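Local structure of N-acetyltransferase family protein (3LNB) at residues Q36-F39 against F40-L43; E228-V231 against N232-K236; R279-S283 against K284-R288. The protein transfers an acetyl group from acetyl-coenzyme A to the amine of arylamine compounds, sulfamethoxazole among them, and thereby inactivates that drug. The protein carries 1 engineered substitution. All coordinates share one frame; numbering follows the deposited sequence.

Contact 1: Q36-F39 against F40-L43; sequences QKEF and FKRL. With FMT (formic acid), chain D.
Leu43 sets its CD2 methyl over the centre of the Phe39 ring, one turn back along the alpha-helix 34-42, in an i to i+4 CH-pi contact. The methyl stands 4.0 Å from the ring centroid, only 2° off the normal, so it meets the pi face squarely. Phe39 has CG anti to its own backbone N (chi1 -163°) and the ring turned so that this face looks along the helix toward Leu43. Leu43 has CG beside its backbone N (chi1 -67°), and of its two methyls it is CD2 that lies over the ring. The same pair is joined through the backbone, Leu43 N giving a hydrogen bond of 3.0 Å to Phe39 O, and Leu43 is where the chain leaves helical geometry. The Phe40 ring lies beside the carbonyl of Gln36, with CD1 2.9 Å from Gln36 O; that oxygen is already held by Phe40 N in a nearly straight bond. Both rings pack on Phe109 of helix 99-112, Phe39 stacked and Phe40 edge-to-face, while Phe39 and Leu43 also lean on Met62 of helix 55-65. These side chains fasten the N-terminal helix to the helical part of the fold. The Arg42 guanidinium reaches the carbonyl oxygens of Leu90 and Arg95. Toward solvent, the extended Lys41 runs alongside Glu38, and one water bridges them, donating to Glu38 OE1 at 2.6 Å and accepting from Lys41 NZ at 3.0 Å. At the other end of the segment, Gln36 NE2 donates to O1 of a formic acid molecule, 2.9 Å away.

Contact 2: E228-V231 against N232-K236; sequences EQKV and NNIQK
Asn232 lays its side-chain amide back over the first turn of the helix, against Glu228. The two side chains slant across one another, carboxylate and amide planes 38° apart, and touch where Glu228 CG comes 3.8 Å from Asn232 ND2. With CG beside its backbone N (chi1 -73°), Asn232 brings ND2 within 2.8 Å of Glu228 O, though at an angle too poor for a hydrogen bond; that oxygen is taken by Asn232 N at 2.7 Å. The polar ends have partners elsewhere: Asn232 OD1 accepts from Ile81 N, and Glu228 OE2 is bonded to Tyr108 OH.

Round the helix, Lys230 and Ile234 form a second i to i+4 pair. A bend at the second torsion of Lys230 (64°) turns its chain toward Ile234, the two side chains crossing at a slant, so that CE lies 3.8 Å from Ile234 CG1, aliphatic carbon against aliphatic carbon. Beyond that contact, NZ makes a salt bridge with Asp136 on strand 131-145, which links Lys230 to the large sheet. Ile234 CG1 also sits 3.2 Å from Lys230 O, the acceptor of Ile234 N.

Val231 and Gln235 lie against helix 99-112, and Asn232 and Gln235 on the loop 78-81, where Gln235 sends NE2 to Lys79 O. These are the spacings of a regular alpha-helix, here the first turns of helix 228-240.

Contact 3: R279-S283 against K284-R288; sequences RPIES and KDYAR
Asp285 reaches back from the first turn of helix 283-294 to the backbone of Glu282, its N-cap residue. Asp285 OD2 accepts from Glu282 N at 2.8 Å through its anti lone pair; this is the half of a capping box in which the N3 side chain accepts from the N-cap NH. The Glu282 carbonyl starts the helical backbone bonding: its O receives Tyr286 N at 3.3 Å, nearly in line with the carbonyl, and Asp285 N only weakly. Asp285 CG lies beside its own backbone N (chi1 -60°), which turns the carboxylate back to the cap.

Next to this, the Glu282 and Lys284 side chains run side by side, pointing the same way. Lys284 bends at its second and fourth torsions and rests CE 3.3 Å from Glu282 OE2, but NZ stays 4.0 Å from that oxygen, beyond a salt bridge. The amine probably still eases the repulsion between the carboxylates of Glu282 and Asp285, whose planes are 56° apart.

Toward the sheet, Ile281 packs CB on Asp285 CB, and its CD1 meets the edge of the Tyr286 ring in the ring plane, 3.9 Å from CD2. Leu263 of strand 259-263 touches both Ile281 and Tyr286, and Ile281 also leans on Tyr268, so the end of the small antiparallel sheet is joined to the start of the last helix.

Farther out, Arg288 steadies the capping carboxylate from one turn on: its NH2 makes a salt bridge of 3.3 Å to Asp285 OD1, which lies within 7° of the guanidinium plane.

In the fold
From the N terminus, contact 1 comes first, on helix 34-42, and ties that helix to helices 55-65, 83-92 and 99-112. The chain passes through further helices up to 99-112 and through the large antiparallel sheet before contact 2 starts helix 228-240 shortly after strand 216-225. Contact 3 begins at the end of strand 275-280, the last of the smaller sheet, and closes the short turn into helix 283-294. Each contact is local, and the three lie in series without nesting or crossing. Their centres are 25 to 32 Å apart. Helix 99-112 is common ground for contacts 1 and 2, while contacts 2 and 3 each bring an isoleucine to about 8 Å from the bound coenzyme A.

Contact 1: Q36-F39 against F40-L43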
ATOM      1  N   GLN A  36      18.246  -1.845   4.080  1.00 18.69           N
ATOM      2  CA  GLN A  36      18.491  -1.420   2.707  1.00 18.83           C
ATOM      3  C   GLN A  36      18.929  -2.593   1.838  1.00 19.43           C
ATOM      4  O   GLN A  36      18.439  -2.771   0.725  1.00 18.60           O
ATOM      5  CB  GLN A  36      19.565  -0.328   2.658  1.00 20.05           C
ATOM      6  CG  GLN A  36      19.087   1.057   3.088  1.00 18.76           C
ATOM      7  CD  GLN A  36      20.165   2.120   2.928  1.00 18.44           C
ATOM      8  OE1 GLN A  36      21.240   2.021   3.514  1.00 18.28           O
ATOM      9  NE2 GLN A  36      19.877   3.142   2.128  1.00 18.01           N
ATOM     10  N   LYS A  37      19.859  -3.388   2.355  1.00 19.16           N
ATOM     11  CA  LYS A  37      20.362  -4.546   1.632  1.00 19.08           C
ATOM     12  C   LYS A  37      19.233  -5.521   1.329  1.00 18.64           C
ATOM     13  O   LYS A  37      19.097  -5.977   0.200  1.00 16.98           O
ATOM     14  CB  LYS A  37      21.447  -5.252   2.449  1.00 20.65           C
ATOM     15  CG  LYS A  37      22.667  -4.387   2.748  1.00 22.99           C
ATOM     16  CD  LYS A  37      23.682  -5.167   3.579  1.00 26.03           C
ATOM     17  CE  LYS A  37      24.831  -4.286   4.038  1.00 27.63           C
ATOM     18  NZ  LYS A  37      25.756  -5.052   4.923  1.00 29.25           N
ATOM     19  N   GLU A  38      18.425  -5.836   2.341  1.00 18.59           N
ATOM     20  CA  GLU A  38      17.314  -6.765   2.152  1.00 19.41           C
ATOM     21  C   GLU A  38      16.252  -6.169   1.244  1.00 17.74           C
ATOM     22  O   GLU A  38      15.620  -6.877   0.454  1.00 17.23           O
ATOM     23  CB  GLU A  38      16.668  -7.126   3.492  1.00 19.50           C
ATOM     24  CG  GLU A  38      17.537  -7.944   4.441  1.00 22.77           C
ATOM     25  CD  GLU A  38      17.941  -9.295   3.865  1.00 26.09           C
ATOM     26  OE1 GLU A  38      17.096  -9.967   3.237  1.00 24.29           O
ATOM     27  OE2 GLU A  38      19.107  -9.693   4.054  1.00 30.11           O
ATOM     28  N   PHE A  39      16.045  -4.864   1.369  1.00 16.94           N
ATOM     29  CA  PHE A  39      15.043  -4.184   0.561  1.00 16.69           C
ATOM     30  C   PHE A  39      15.392  -4.334  -0.919  1.00 16.42           C
ATOM     31  O   PHE A  39      14.563  -4.769  -1.716  1.00 15.07           O
ATOM     32  CB  PHE A  39      14.975  -2.699   0.937  1.00 16.85           C
ATOM     33  CG  PHE A  39      13.730  -2.014   0.462  1.00 17.32           C
ATOM     34  CD1 PHE A  39      12.544  -2.131   1.177  1.00 16.47           C
ATOM     35  CD2 PHE A  39      13.735  -1.271  -0.714  1.00 16.64           C
ATOM     36  CE1 PHE A  39      11.378  -1.519   0.728  1.00 18.03           C
ATOM     37  CE2 PHE A  39      12.578  -0.656  -1.171  1.00 17.17           C
ATOM     38  CZ  PHE A  39      11.396  -0.778  -0.452  1.00 15.98           C
ATOM     39  N   PHE A  40      16.627  -3.970  -1.270  1.00 15.63           N
ATOM     40  CA  PHE A  40      17.115  -4.060  -2.647  1.00 16.62           C
ATOM     41  C   PHE A  40      16.962  -5.471  -3.216  1.00 16.25           C
ATOM     42  O   PHE A  40      16.544  -5.647  -4.359  1.00 15.50           O
ATOM     43  CB  PHE A  40      18.592  -3.652  -2.710  1.00 15.77           C
ATOM     44  CG  PHE A  40      18.825  -2.174  -2.573  1.00 15.87           C
ATOM     45  CD1 PHE A  40      19.755  -1.689  -1.661  1.00 17.86           C
ATOM     46  CD2 PHE A  40      18.133  -1.268  -3.370  1.00 15.77           C
ATOM     47  CE1 PHE A  40      19.996  -0.326  -1.542  1.00 16.71           C
ATOM     48  CE2 PHE A  40      18.368   0.101  -3.259  1.00 16.43           C
ATOM     49  CZ  PHE A  40      19.302   0.571  -2.341  1.00 16.48           C
ATOM     50  N   LYS A  41      17.310  -6.467  -2.407  1.00 17.12           N
ATOM     51  CA  LYS A  41      17.218  -7.867  -2.818  1.00 18.40           C
ATOM     52  C   LYS A  41      15.776  -8.276  -3.121  1.00 18.47           C
ATOM     53  O   LYS A  41      15.486  -8.835  -4.184  1.00 19.21           O
ATOM     54  CB  LYS A  41      17.783  -8.769  -1.717  1.00 18.35           C
ATOM     55  CG  LYS A  41      17.659 -10.260  -2.004  1.00 21.99           C
ATOM     56  CD  LYS A  41      18.116 -11.102  -0.817  1.00 22.99           C
ATOM     57  CE  LYS A  41      17.987 -12.596  -1.111  1.00 24.21           C
ATOM     58  NZ  LYS A  41      18.421 -13.423   0.051  1.00 25.28           N
ATOM     59  N   ARG A  42      14.872  -7.994  -2.190  1.00 16.95           N
ATOM     60  CA  ARG A  42      13.468  -8.348  -2.363  1.00 16.97           C
ATOM     61  C   ARG A  42      12.853  -7.704  -3.598  1.00 17.93           C
ATOM     62  O   ARG A  42      12.157  -8.365  -4.365  1.00 18.08           O
ATOM     63  CB  ARG A  42      12.662  -7.932  -1.131  1.00 15.38           C
ATOM     64  CG  ARG A  42      11.162  -8.227  -1.202  1.00 14.81           C
ATOM     65  CD  ARG A  42      10.841  -9.701  -0.960  1.00 16.06           C
ATOM     66  NE  ARG A  42       9.429  -9.883  -0.625  1.00 17.80           N
ATOM     67  CZ  ARG A  42       8.527 -10.465  -1.417  1.00 18.39           C
ATOM     68  NH1 ARG A  42       7.268 -10.577  -1.014  1.00 16.66           N
ATOM     69  NH2 ARG A  42       8.881 -10.946  -2.600  1.00 16.29           N
ATOM     70  N   LEU A  43      13.106  -6.410  -3.782  1.00 17.80           N
ATOM     71  CA  LEU A  43      12.537  -5.689  -4.916  1.00 20.18           C
ATOM     72  C   LEU A  43      13.359  -5.806  -6.191  1.00 20.76           C
ATOM     73  O   LEU A  43      13.089  -5.119  -7.177  1.00 20.50           O
ATOM     74  CB  LEU A  43      12.318  -4.215  -4.555  1.00 20.25           C
ATOM     75  CG  LEU A  43      11.241  -3.925  -3.495  1.00 22.57           C
ATOM     76  CD1 LEU A  43       9.893  -4.417  -3.995  1.00 21.45           C
ATOM     77  CD2 LEU A  43      11.586  -4.618  -2.172  1.00 23.03           C
TER
HETATM   78  C   FMT D1003      21.067   6.050   0.062  1.00 27.03           C
HETATM   79  O1  FMT D1003      21.380   4.953   0.481  1.00 27.75           O
HETATM   80  O2  FMT D1003      20.337   6.164  -1.061  1.00 23.61           O
HETATM   81  O   HOH W   1      17.199 -12.463   2.619  1.00 22.49           O

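Contact 2: E228-V231 against N232-K236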
ATOM      1  N   GLU A 228       5.101   4.857  15.720  1.00 16.52           N
ATOM      2  CA  GLU A 228       4.878   3.413  15.680  1.00 17.26           C
ATOM      3  C   GLU A 228       3.711   2.978  16.574  1.00 16.38           C
ATOM      4  O   GLU A 228       2.952   2.069  16.223  1.00 16.66           O
ATOM      5  CB  GLU A 228       6.168   2.674  16.077  1.00 19.45           C
ATOM      6  CG  GLU A 228       6.210   1.208  15.660  1.00 23.18           C
ATOM      7  CD  GLU A 228       7.427   0.861  14.795  1.00 25.31           C
ATOM      8  OE1 GLU A 228       8.565   0.835  15.323  1.00 25.79           O
ATOM      9  OE2 GLU A 228       7.245   0.620  13.580  1.00 25.61           O
ATOM     10  N   GLN A 229       3.551   3.631  17.719  1.00 15.91           N
ATOM     11  CA  GLN A 229       2.459   3.275  18.614  1.00 16.71           C
ATOM     12  C   GLN A 229       1.116   3.505  17.917  1.00 14.57           C
ATOM     13  O   GLN A 229       0.227   2.658  17.979  1.00 14.78           O
ATOM     14  CB  GLN A 229       2.525   4.091  19.906  1.00 18.36           C
ATOM     15  CG  GLN A 229       1.924   3.353  21.092  1.00 24.22           C
ATOM     16  CD  GLN A 229       2.163   4.054  22.411  1.00 27.43           C
ATOM     17  OE1 GLN A 229       3.213   4.674  22.622  1.00 29.99           O
ATOM     18  NE2 GLN A 229       1.198   3.946  23.320  1.00 29.18           N
ATOM     19  N   LYS A 230       0.976   4.647  17.251  1.00 14.76           N
ATOM     20  CA  LYS A 230      -0.260   4.966  16.534  1.00 14.51           C
ATOM     21  C   LYS A 230      -0.451   3.948  15.418  1.00 13.74           C
ATOM     22  O   LYS A 230      -1.557   3.470  15.185  1.00 15.49           O
ATOM     23  CB  LYS A 230      -0.189   6.379  15.941  1.00 14.43           C
ATOM     24  CG  LYS A 230      -1.295   6.709  14.934  1.00 13.93           C
ATOM     25  CD  LYS A 230      -2.694   6.715  15.556  1.00 16.09           C
ATOM     26  CE  LYS A 230      -3.745   7.090  14.513  1.00 16.43           C
ATOM     27  NZ  LYS A 230      -5.138   7.089  15.051  1.00 19.79           N
ATOM     28  N   VAL A 231       0.636   3.626  14.724  1.00 14.57           N
ATOM     29  CA  VAL A 231       0.573   2.647  13.652  1.00 14.39           C
ATOM     30  C   VAL A 231       0.130   1.300  14.223  1.00 14.27           C
ATOM     31  O   VAL A 231      -0.588   0.556  13.564  1.00 14.69           O
ATOM     32  CB  VAL A 231       1.934   2.517  12.934  1.00 13.91           C
ATOM     33  CG1 VAL A 231       1.939   1.310  12.013  1.00 15.13           C
ATOM     34  CG2 VAL A 231       2.190   3.771  12.114  1.00 13.97           C
ATOM     35  N   ASN A 232       0.545   0.989  15.452  1.00 15.96           N
ATOM     36  CA  ASN A 232       0.123  -0.266  16.075  1.00 15.91           C
ATOM     37  C   ASN A 232      -1.344  -0.173  16.466  1.00 16.63           C
ATOM     38  O   ASN A 232      -2.053  -1.181  16.474  1.00 16.24           O
ATOM     39  CB  ASN A 232       0.951  -0.589  17.319  1.00 18.40           C
ATOM     40  CG  ASN A 232       2.351  -1.042  16.983  1.00 18.89           C
ATOM     41  OD1 ASN A 232       2.545  -1.972  16.205  1.00 18.17           O
ATOM     42  ND2 ASN A 232       3.339  -0.381  17.566  1.00 23.06           N
ATOM     43  N   ASN A 233      -1.802   1.036  16.792  1.00 16.91           N
ATOM     44  CA  ASN A 233      -3.205   1.224  17.167  1.00 19.41           C
ATOM     45  C   ASN A 233      -4.047   1.057  15.901  1.00 17.68           C
ATOM     46  O   ASN A 233      -5.123   0.470  15.933  1.00 17.30           O
ATOM     47  CB  ASN A 233      -3.441   2.622  17.760  1.00 20.57           C
ATOM     48  CG  ASN A 233      -4.841   2.777  18.367  1.00 26.89           C
ATOM     49  OD1 ASN A 233      -5.144   2.210  19.425  1.00 29.14           O
ATOM     50  ND2 ASN A 233      -5.702   3.535  17.695  1.00 27.08           N
ATOM     51  N   ILE A 234      -3.543   1.576  14.787  1.00 17.14           N
ATOM     52  CA  ILE A 234      -4.245   1.466  13.518  1.00 15.45           C
ATOM     53  C   ILE A 234      -4.384  -0.010  13.152  1.00 14.81           C
ATOM     54  O   ILE A 234      -5.435  -0.447  12.687  1.00 13.80           O
ATOM     55  CB  ILE A 234      -3.491   2.218  12.387  1.00 16.03           C
ATOM     56  CG1 ILE A 234      -3.516   3.726  12.656  1.00 17.26           C
ATOM     57  CG2 ILE A 234      -4.134   1.922  11.036  1.00 15.17           C
ATOM     58  CD1 ILE A 234      -2.760   4.570  11.624  1.00 16.75           C
ATOM     59  N   GLN A 235      -3.325  -0.784  13.372  1.00 15.41           N
ATOM     60  CA  GLN A 235      -3.384  -2.200  13.049  1.00 16.03           C
ATOM     61  C   GLN A 235      -4.463  -2.881  13.881  1.00 17.45           C
ATOM     62  O   GLN A 235      -5.265  -3.656  13.361  1.00 15.99           O
ATOM     63  CB  GLN A 235      -2.041  -2.887  13.309  1.00 16.40           C
ATOM     64  CG  GLN A 235      -2.042  -4.348  12.910  1.00 17.39           C
ATOM     65  CD  GLN A 235      -0.683  -5.015  13.060  1.00 18.52           C
ATOM     66  OE1 GLN A 235      -0.222  -5.704  12.152  1.00 19.25           O
ATOM     67  NE2 GLN A 235      -0.044  -4.822  14.212  1.00 17.19           N
ATOM     68  N   LYS A 236      -4.488  -2.584  15.174  1.00 17.31           N
ATOM     69  CA  LYS A 236      -5.476  -3.196  16.048  1.00 20.92           C
ATOM     70  C   LYS A 236      -6.911  -2.873  15.633  1.00 21.68           C
ATOM     71  O   LYS A 236      -7.784  -3.740  15.692  1.00 23.21           O
ATOM     72  CB  LYS A 236      -5.226  -2.779  17.501  1.00 22.27           C
ATOM     73  CG  LYS A 236      -6.243  -3.340  18.494  1.00 26.38           C
ATOM     74  CD  LYS A 236      -6.491  -4.848  18.318  1.00 26.09           C
ATOM     75  CE  LYS A 236      -5.308  -5.698  18.746  1.00 26.47           C
ATOM     76  NZ  LYS A 236      -5.686  -7.157  18.778  1.00 26.54           N
TER

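Contact 3: R279-S283 against K284-R288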
ATOM      1  N   ARG A 279     -13.301 -15.908 -11.048  1.00 16.60           N
ATOM      2  CA  ARG A 279     -13.457 -17.352 -11.101  1.00 19.47           C
ATOM      3  C   ARG A 279     -13.576 -17.965  -9.709  1.00 19.30           C
ATOM      4  O   ARG A 279     -12.699 -17.782  -8.862  1.00 18.48           O
ATOM      5  CB  ARG A 279     -12.274 -17.959 -11.872  1.00 21.90           C
ATOM      6  CG  ARG A 279     -11.860 -19.361 -11.439  1.00 26.16           C
ATOM      7  CD  ARG A 279     -11.062 -20.057 -12.535  1.00 28.60           C
ATOM      8  NE  ARG A 279      -9.867 -19.316 -12.925  1.00 32.67           N
ATOM      9  CZ  ARG A 279      -8.669 -19.434 -12.349  1.00 35.37           C
ATOM     10  NH1 ARG A 279      -7.647 -18.705 -12.794  1.00 35.52           N
ATOM     11  NH2 ARG A 279      -8.478 -20.281 -11.338  1.00 35.24           N
ATOM     12  N   PRO A 280     -14.686 -18.676  -9.442  1.00 19.69           N
ATOM     13  CA  PRO A 280     -14.871 -19.301  -8.131  1.00 19.98           C
ATOM     14  C   PRO A 280     -13.793 -20.363  -7.996  1.00 18.52           C
ATOM     15  O   PRO A 280     -13.489 -21.051  -8.966  1.00 17.95           O
ATOM     16  CB  PRO A 280     -16.269 -19.918  -8.232  1.00 21.22           C
ATOM     17  CG  PRO A 280     -16.949 -19.066  -9.247  1.00 21.79           C
ATOM     18  CD  PRO A 280     -15.872 -18.892 -10.285  1.00 21.12           C
ATOM     19  N   ILE A 281     -13.223 -20.494  -6.808  1.00 19.13           N
ATOM     20  CA  ILE A 281     -12.159 -21.468  -6.584  1.00 20.97           C
ATOM     21  C   ILE A 281     -12.462 -22.401  -5.425  1.00 22.11           C
ATOM     22  O   ILE A 281     -13.405 -22.184  -4.670  1.00 22.93           O
ATOM     23  CB  ILE A 281     -10.819 -20.765  -6.279  1.00 21.13           C
ATOM     24  CG1 ILE A 281     -10.915 -20.014  -4.950  1.00 21.99           C
ATOM     25  CG2 ILE A 281     -10.479 -19.786  -7.381  1.00 22.42           C
ATOM     26  CD1 ILE A 281      -9.604 -19.401  -4.500  1.00 21.58           C
ATOM     27  N   GLU A 282     -11.647 -23.442  -5.287  1.00 24.10           N
ATOM     28  CA  GLU A 282     -11.810 -24.406  -4.202  1.00 26.04           C
ATOM     29  C   GLU A 282     -10.604 -24.280  -3.277  1.00 26.05           C
ATOM     30  O   GLU A 282      -9.667 -23.538  -3.571  1.00 24.97           O
ATOM     31  CB  GLU A 282     -11.875 -25.833  -4.754  1.00 27.85           C
ATOM     32  CG  GLU A 282     -12.905 -26.048  -5.854  1.00 30.36           C
ATOM     33  CD  GLU A 282     -12.780 -27.425  -6.488  1.00 32.33           C
ATOM     34  OE1 GLU A 282     -13.060 -28.435  -5.804  1.00 32.43           O
ATOM     35  OE2 GLU A 282     -12.390 -27.495  -7.672  1.00 34.01           O
ATOM     36  N   SER A 283     -10.624 -25.015  -2.170  1.00 27.29           N
ATOM     37  CA  SER A 283      -9.520 -24.985  -1.213  1.00 28.79           C
ATOM     38  C   SER A 283      -8.133 -25.136  -1.833  1.00 28.99           C
ATOM     39  O   SER A 283      -7.257 -24.309  -1.587  1.00 29.25           O
ATOM     40  CB  SER A 283      -9.695 -26.073  -0.154  1.00 30.81           C
ATOM     41  OG  SER A 283     -10.641 -25.685   0.823  1.00 32.56           O
ATOM     42  N   LYS A 284      -7.927 -26.178  -2.638  1.00 28.33           N
ATOM     43  CA  LYS A 284      -6.610 -26.404  -3.246  1.00 28.00           C
ATOM     44  C   LYS A 284      -6.182 -25.396  -4.306  1.00 27.41           C
ATOM     45  O   LYS A 284      -4.981 -25.175  -4.502  1.00 26.74           O
ATOM     46  CB  LYS A 284      -6.520 -27.810  -3.841  1.00 30.85           C
ATOM     47  CG  LYS A 284      -7.320 -27.997  -5.110  1.00 31.96           C
ATOM     48  CD  LYS A 284      -8.806 -27.895  -4.848  1.00 34.42           C
ATOM     49  CE  LYS A 284      -9.586 -28.341  -6.074  1.00 35.99           C
ATOM     50  NZ  LYS A 284      -9.263 -29.754  -6.455  1.00 36.10           N
ATOM     51  N   ASP A 285      -7.139 -24.799  -5.013  1.00 26.11           N
ATOM     52  CA  ASP A 285      -6.772 -23.813  -6.021  1.00 25.43           C
ATOM     53  C   ASP A 285      -6.143 -22.633  -5.289  1.00 24.90           C
ATOM     54  O   ASP A 285      -5.234 -21.987  -5.794  1.00 25.38           O
ATOM     55  CB  ASP A 285      -7.999 -23.306  -6.784  1.00 25.84           C
ATOM     56  CG  ASP A 285      -8.743 -24.408  -7.506  1.00 26.56           C
ATOM     57  OD1 ASP A 285      -8.153 -25.032  -8.410  1.00 28.29           O
ATOM     58  OD2 ASP A 285      -9.926 -24.641  -7.175  1.00 28.11           O
ATOM     59  N   TYR A 286      -6.643 -22.371  -4.086  1.00 24.91           N
ATOM     60  CA  TYR A 286      -6.190 -21.251  -3.273  1.00 24.13           C
ATOM     61  C   TYR A 286      -4.705 -21.298  -2.946  1.00 22.84           C
ATOM     62  O   TYR A 286      -3.961 -20.365  -3.250  1.00 20.01           O
ATOM     63  CB  TYR A 286      -7.011 -21.189  -1.980  1.00 22.45           C
ATOM     64  CG  TYR A 286      -6.714 -19.982  -1.114  1.00 22.35           C
ATOM     65  CD1 TYR A 286      -5.836 -20.073  -0.029  1.00 21.75           C
ATOM     66  CD2 TYR A 286      -7.281 -18.737  -1.404  1.00 20.66           C
ATOM     67  CE1 TYR A 286      -5.526 -18.951   0.743  1.00 21.48           C
ATOM     68  CE2 TYR A 286      -6.977 -17.610  -0.640  1.00 20.11           C
ATOM     69  CZ  TYR A 286      -6.098 -17.721   0.428  1.00 19.31           C
ATOM     70  OH  TYR A 286      -5.772 -16.607   1.166  1.00 18.50           O
ATOM     71  N   ALA A 287      -4.291 -22.391  -2.318  1.00 23.29           N
ATOM     72  CA  ALA A 287      -2.905 -22.585  -1.933  1.00 23.29           C
ATOM     73  C   ALA A 287      -1.983 -22.456  -3.145  1.00 23.16           C
ATOM     74  O   ALA A 287      -0.937 -21.807  -3.076  1.00 23.12           O
ATOM     75  CB  ALA A 287      -2.746 -23.962  -1.283  1.00 25.10           C
ATOM     76  N   ARG A 288      -2.384 -23.066  -4.255  1.00 22.45           N
ATOM     77  CA  ARG A 288      -1.609 -23.027  -5.488  1.00 23.07           C
ATOM     78  C   ARG A 288      -1.496 -21.626  -6.082  1.00 21.39           C
ATOM     79  O   ARG A 288      -0.407 -21.205  -6.457  1.00 21.82           O
ATOM     80  CB  ARG A 288      -2.223 -23.961  -6.528  1.00 24.60           C
ATOM     81  CG  ARG A 288      -1.562 -23.885  -7.904  1.00 26.55           C
ATOM     82  CD  ARG A 288      -2.194 -24.893  -8.866  1.00 29.29           C
ATOM     83  NE  ARG A 288      -3.636 -24.692  -9.005  1.00 31.54           N
ATOM     84  CZ  ARG A 288      -4.196 -23.647  -9.617  1.00 33.73           C
ATOM     85  NH1 ARG A 288      -3.441 -22.694 -10.156  1.00 32.00           N
ATOM     86  NH2 ARG A 288      -5.519 -23.553  -9.695  1.00 33.77           N
TER